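Local coordinates for transaminase (Bacillus megaterium, PDB 5G0A) that transfers amino groups with S selectivity as an omega-transaminase of the pyridoxal-5'-phosphate-dependent class-III aminotransferase family, at the interface of chains A and B. Sequence-based numbering; all coordinates share one arbitrary frame. Chains: chain A/B, Transaminase.

Contact 1: the interface of chains A and B. Residues chain A 119-120, 301, 303, 305-307; chain B 119, 306, 331, 334.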
loop_
_atom_site.group_PDB
_atom_site.type_symbol
_atom_site.label_atom_id
_atom_site.label_comp_id
_atom_site.label_asym_id
_atom_site.label_seq_id
_atom_site.Cartn_x
_atom_site.Cartn_y
_atom_site.Cartn_z
ATOM N N SER A 119 -15.865 8.703 20.084
ATOM C CA SER A 119 -17.312 8.842 19.933
ATOM C C SER A 119 -18.010 7.624 19.341
ATOM O O SER A 119 -19.225 7.509 19.442
ATOM C CB SER A 119 -17.670 10.090 19.109
ATOM O OG SER A 119 -17.267 11.260 19.781
ATOM N N THR A 120 -17.236 6.728 18.725
ATOM C CA THR A 120 -17.829 5.543 18.076
ATOM C C THR A 120 -16.963 4.290 18.221
ATOM O O THR A 120 -15.792 4.387 18.574
ATOM C CB THR A 120 -18.071 5.794 16.566
ATOM O OG1 THR A 120 -16.807 5.825 15.882
ATOM C CG2 THR A 120 -18.846 7.107 16.339
ATOM N N SER A 301 -22.557 3.087 26.207
ATOM C CA SER A 301 -23.614 4.018 26.639
ATOM C C SER A 301 -25.030 3.479 26.399
ATOM O O SER A 301 -26.018 4.205 26.595
ATOM C CB SER A 301 -23.472 5.356 25.902
ATOM O OG SER A 301 -23.654 5.108 24.504
ATOM N N SER A 303 -26.149 3.109 23.588
ATOM C CA SER A 303 -26.583 4.018 22.514
ATOM C C SER A 303 -27.353 5.261 22.972
ATOM O O SER A 303 -27.959 5.931 22.150
ATOM C CB SER A 303 -27.441 3.281 21.474
ATOM O OG SER A 303 -26.749 2.153 21.002
ATOM N N LEU A 305 -26.147 8.120 24.019
ATOM C CA LEU A 305 -25.446 9.127 23.212
ATOM C C LEU A 305 -24.225 8.463 22.590
ATOM O O LEU A 305 -23.809 7.380 23.036
ATOM C CB LEU A 305 -24.990 10.308 24.086
ATOM C CG LEU A 305 -26.106 11.215 24.626
ATOM C CD1 LEU A 305 -25.473 12.209 25.607
ATOM C CD2 LEU A 305 -26.867 11.959 23.523
ATOM N N PRO A 306 -23.652 9.085 21.538
ATOM C CA PRO A 306 -22.474 8.449 20.908
ATOM C C PRO A 306 -21.253 8.401 21.834
ATOM O O PRO A 306 -20.819 9.445 22.329
ATOM C CB PRO A 306 -22.204 9.344 19.687
ATOM C CG PRO A 306 -23.554 9.954 19.365
ATOM C CD PRO A 306 -24.139 10.236 20.758
ATOM N N ALA A 307 -20.715 7.195 22.060
ATOM C CA ALA A 307 -19.464 7.033 22.809
ATOM C C ALA A 307 -18.795 5.739 22.375
ATOM O O ALA A 307 -19.471 4.749 22.081
ATOM C CB ALA A 307 -19.739 6.959 24.313
ATOM N N SER B 119 -21.014 10.782 13.119
ATOM C CA SER B 119 -20.874 11.340 14.485
ATOM C C SER B 119 -19.741 12.320 14.679
ATOM O O SER B 119 -19.720 13.023 15.688
ATOM C CB SER B 119 -20.725 10.216 15.546
ATOM O OG SER B 119 -21.901 9.434 15.593
ATOM N N PRO B 306 -22.157 15.016 19.716
ATOM C CA PRO B 306 -21.339 14.596 18.543
ATOM C C PRO B 306 -22.174 14.402 17.272
ATOM O O PRO B 306 -23.153 13.636 17.278
ATOM C CB PRO B 306 -20.707 13.276 18.992
ATOM C CG PRO B 306 -20.761 13.303 20.501
ATOM C CD PRO B 306 -22.034 14.059 20.843
ATOM N N TYR B 331 -23.981 4.923 15.266
ATOM C CA TYR B 331 -24.546 6.187 15.725
ATOM C C TYR B 331 -24.846 7.193 14.610
ATOM O O TYR B 331 -25.305 8.301 14.879
ATOM C CB TYR B 331 -23.706 6.813 16.840
ATOM C CG TYR B 331 -23.631 5.889 18.043
ATOM C CD1 TYR B 331 -24.767 5.201 18.481
ATOM C CD2 TYR B 331 -22.435 5.675 18.713
ATOM C CE1 TYR B 331 -24.718 4.341 19.570
ATOM C CE2 TYR B 331 -22.387 4.821 19.826
ATOM C CZ TYR B 331 -23.540 4.154 20.231
ATOM O OH TYR B 331 -23.539 3.285 21.324
ATOM N N HIS B 334 -27.993 9.494 14.803
ATOM C CA HIS B 334 -28.507 9.370 16.175
ATOM C C HIS B 334 -29.595 10.407 16.449
ATOM O O HIS B 334 -29.337 11.600 16.331
ATOM C CB HIS B 334 -27.364 9.523 17.195
ATOM C CG HIS B 334 -27.769 9.136 18.585
ATOM N ND1 HIS B 334 -28.737 9.819 19.304
ATOM C CD2 HIS B 334 -27.375 8.105 19.366
ATOM C CE1 HIS B 334 -28.907 9.222 20.470
ATOM N NE2 HIS B 334 -28.097 8.179 20.529
HETATM O O HOH W 1 -21.636 3.639 23.289
#

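Contact 2: the interface of chains A and B. Residues chain A 13, 17, 21, 33-35; chain B 89-91, 94-95.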
loop_
_atom_site.group_PDB
_atom_site.type_symbol
_atom_site.label_atom_id
_atom_site.label_comp_id
_atom_site.label_asym_id
_atom_site.label_seq_id
_atom_site.Cartn_x
_atom_site.Cartn_y
_atom_site.Cartn_z
ATOM N N VAL A 13 -42.097 14.326 6.835
ATOM C CA VAL A 13 -40.863 13.657 7.300
ATOM C C VAL A 13 -40.403 12.597 6.290
ATOM O O VAL A 13 -39.221 12.560 5.898
ATOM C CB VAL A 13 -41.026 13.029 8.703
ATOM C CG1 VAL A 13 -39.843 12.115 9.042
ATOM C CG2 VAL A 13 -41.158 14.132 9.745
ATOM N N ASP A 17 -36.986 12.583 4.099
ATOM C CA ASP A 17 -36.116 11.420 4.296
ATOM C C ASP A 17 -35.762 10.796 2.940
ATOM O O ASP A 17 -34.579 10.549 2.619
ATOM C CB ASP A 17 -36.816 10.425 5.234
ATOM C CG ASP A 17 -35.996 9.177 5.500
ATOM O OD1 ASP A 17 -35.981 8.268 4.654
ATOM O OD2 ASP A 17 -35.404 9.085 6.586
ATOM N N LEU A 21 -31.743 12.451 2.189
ATOM C CA LEU A 21 -30.813 11.575 2.934
ATOM C C LEU A 21 -30.264 10.491 2.048
ATOM O O LEU A 21 -30.997 9.878 1.274
ATOM C CB LEU A 21 -31.523 10.957 4.132
ATOM C CG LEU A 21 -31.892 11.906 5.277
ATOM C CD1 LEU A 21 -32.712 11.110 6.277
ATOM C CD2 LEU A 21 -30.660 12.501 5.955
ATOM N N PRO A 33 -39.362 4.325 3.520
ATOM C CA PRO A 33 -38.957 4.737 4.874
ATOM C C PRO A 33 -39.784 4.078 5.972
ATOM O O PRO A 33 -40.955 3.746 5.762
ATOM C CB PRO A 33 -39.181 6.252 4.887
ATOM C CG PRO A 33 -40.029 6.571 3.704
ATOM C CD PRO A 33 -40.052 5.393 2.774
ATOM N N VAL A 34 -39.151 3.856 7.123
ATOM C CA VAL A 34 -39.802 3.249 8.285
ATOM C C VAL A 34 -39.683 4.222 9.458
ATOM O O VAL A 34 -38.672 4.222 10.184
ATOM C CB VAL A 34 -39.203 1.853 8.616
ATOM C CG1 VAL A 34 -39.910 1.214 9.801
ATOM C CG2 VAL A 34 -39.288 0.934 7.391
ATOM N N PRO A 35 -40.694 5.096 9.622
ATOM C CA PRO A 35 -40.631 6.067 10.703
ATOM C C PRO A 35 -40.880 5.486 12.094
ATOM O O PRO A 35 -41.797 4.690 12.308
ATOM C CB PRO A 35 -41.691 7.118 10.318
ATOM C CG PRO A 35 -42.653 6.377 9.436
ATOM C CD PRO A 35 -41.884 5.276 8.760
ATOM N N TYR B 89 -33.916 3.363 10.061
ATOM C CA TYR B 89 -35.193 3.919 10.522
ATOM C C TYR B 89 -35.242 5.425 10.266
ATOM O O TYR B 89 -34.205 6.087 10.249
ATOM C CB TYR B 89 -35.403 3.609 12.015
ATOM C CG TYR B 89 -35.634 2.132 12.291
ATOM C CD1 TYR B 89 -36.844 1.520 11.949
ATOM C CD2 TYR B 89 -34.628 1.336 12.869
ATOM C CE1 TYR B 89 -37.055 0.167 12.177
ATOM C CE2 TYR B 89 -34.834 -0.018 13.125
ATOM C CZ TYR B 89 -36.049 -0.602 12.772
ATOM O OH TYR B 89 -36.251 -1.950 13.006
ATOM N N ALA B 90 -36.441 5.973 10.057
ATOM C CA ALA B 90 -36.565 7.414 9.866
ATOM C C ALA B 90 -37.084 8.121 11.119
ATOM O O ALA B 90 -37.942 7.593 11.824
ATOM C CB ALA B 90 -37.481 7.722 8.673
ATOM N N THR B 91 -36.540 9.308 11.371
ATOM C CA THR B 91 -37.041 10.202 12.413
ATOM C C THR B 91 -37.273 11.588 11.852
ATOM O O THR B 91 -36.737 11.957 10.801
ATOM C CB THR B 91 -36.083 10.302 13.626
ATOM O OG1 THR B 91 -34.884 11.018 13.261
ATOM C CG2 THR B 91 -35.741 8.911 14.188
ATOM N N LYS B 94 -33.790 13.707 12.059
ATOM C CA LYS B 94 -32.758 13.453 11.027
ATOM C C LYS B 94 -33.178 14.062 9.670
ATOM O O LYS B 94 -32.379 14.729 8.995
ATOM C CB LYS B 94 -32.478 11.952 10.910
ATOM C CG LYS B 94 -31.302 11.609 9.982
ATOM C CD LYS B 94 -31.059 10.112 9.894
ATOM C CE LYS B 94 -32.217 9.359 9.207
ATOM N NZ LYS B 94 -31.934 7.894 9.171
ATOM N N ALA B 95 -34.440 13.861 9.294
ATOM C CA ALA B 95 -34.914 14.355 7.986
ATOM C C ALA B 95 -34.936 15.886 7.983
ATOM O O ALA B 95 -34.571 16.524 6.990
ATOM C CB ALA B 95 -36.294 13.779 7.672
HETATM O O HOH W 2 -35.265 10.408 8.875
HETATM O O HOH W 3 -33.880 7.042 7.200
#

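Contact 1: the interface of chains A and B
B:Tyr331 reaches with its phenol oxygen OH into chain A and meets water 1 at 2.8 Å, a water also gripped by the backbone N of A:Ser301, its hydroxyl OG and the carbonyl O of A:Ala307. Of these bonds, the one from water 1 to A:Ala307 O measures 2.7 Å. In this class-III aminotransferase the A:Ser301 to A:Ala307 stretch follows the catalytic lysine, A:Lys298, which carries the pyridoxal-5'-phosphate, and A:Thr120 belongs to the cofactor pocket, so the contact probably braces the wall of an active site from the neighbouring subunit.

The A:Ser301 hydroxyl does double duty: besides holding the water, OG of A:Ser301 donates a hydrogen bond to the carbonyl O of A:Leu305 at 2.7 Å, nearly along the C=O axis, which closes the 301-305 turn. With CG anti to its own carbonyl carbon (chi1 -60°), B:Tyr331 extends its ring between A:Ser303 and the A:Pro306 stretch. The A:Ser303 OG and the A:Ala307 carbonyl lie in the ring plane at the rim, while the A:Leu305 carbonyl O stands off one face, toward the rim. Ring atom CD2 of B:Tyr331 packs on A:Pro306 CA at 3.5 Å, and at the opposite edge CE1 of B:Tyr331 sits 3.5 Å from A:Ser303 CB. A further link from the phenol oxygen to A:Ser303 OG is weak. An alanine in place of B:Tyr331 would probably open a gap between A:Ser303 and A:Pro306 and leave water 1 without its partner from chain B.

Farther along, the B:His334 imidazole donates through NE2 to the A:Ser303 carbonyl O, 2.8 Å away and close to the ring plane, with 157° at the hydrogen. That bond fixes the turn of the imidazole, whose face takes the CD methylene of A:Pro306 toward the rim. Nearer the two-fold axis, the methyl CG2 of A:Thr120 touches CB of B:Ser119 at 3.7 Å.

Contact 2: the interface of chains A and B
The phenol ring of B:Tyr89 turns an edge to chain A: the carbonyl O of A:Val34 lies in the ring plane, beside CD1. The A:Val34 side chain runs alongside the ring and points the same way; its CG1, anti to the backbone N (chi1 -178°), rests 3.8 Å from B:Tyr89 CD1. A:Val34 O also accepts a hydrogen bond from the backbone N of B:Ala90 at 2.8 Å, and A:Pro35 pairs with B:Ala90 in a short parallel beta bridge between the subunits.

The B:Ala90 methyl faces the carboxylate of A:Asp17, which projects from helix 10-20. Water 2 and water 3 hold A:Asp17 OD2, each at 2.6 Å. Water 2 passes the link to the backbone N and O of B:Thr91, and water 3 to the side-chain amine NZ of B:Lys94 at 2.9 Å. No salt bridge forms, as A:Asp17 OD2 and B:Lys94 NZ stand 4.5 Å apart, though the opposite charges would probably still attract through the water. B:Lys94 NZ also bonds to the carbonyl O of B:Tyr89 at 3.1 Å; the bend of the lysine chain at chi3 (66°) turns NZ toward that oxygen.

That bent chain crosses A:Leu21 at an angle, and the packing is tight where A:Leu21 CD1 presses on B:Lys94 CE at 3.4 Å. At the start of helix 92-105, B:Thr91 OG1 caps the N-H of B:Lys94, and the B:Ala95 methyl lies against the backbone of helix 10-20 near the A:Val13 carbonyl. The site fastens the N-terminal helix and the 33-35 segment of one subunit onto the other, and probably helps to hold together the dimer typical of this family.

Contact 1 and contact 2 lie about 18 Å apart, measured between the centres of their C-alpha atoms, and share no residues. Both belong to one two-fold interface, so each recurs with the chains exchanged. Contact 1 joins loops next to the cofactor site, around the start of helix 121-136 in both chains and just ahead of helix 335-350 in chain B; contact 2 joins the N-terminal region of chain A to the start of helix 92-105 in chain B. Contact 1 probably couples the cofactor pocket to subunit pairing, while contact 2 adds hold to the same pair, within the deposited assembly of four copies.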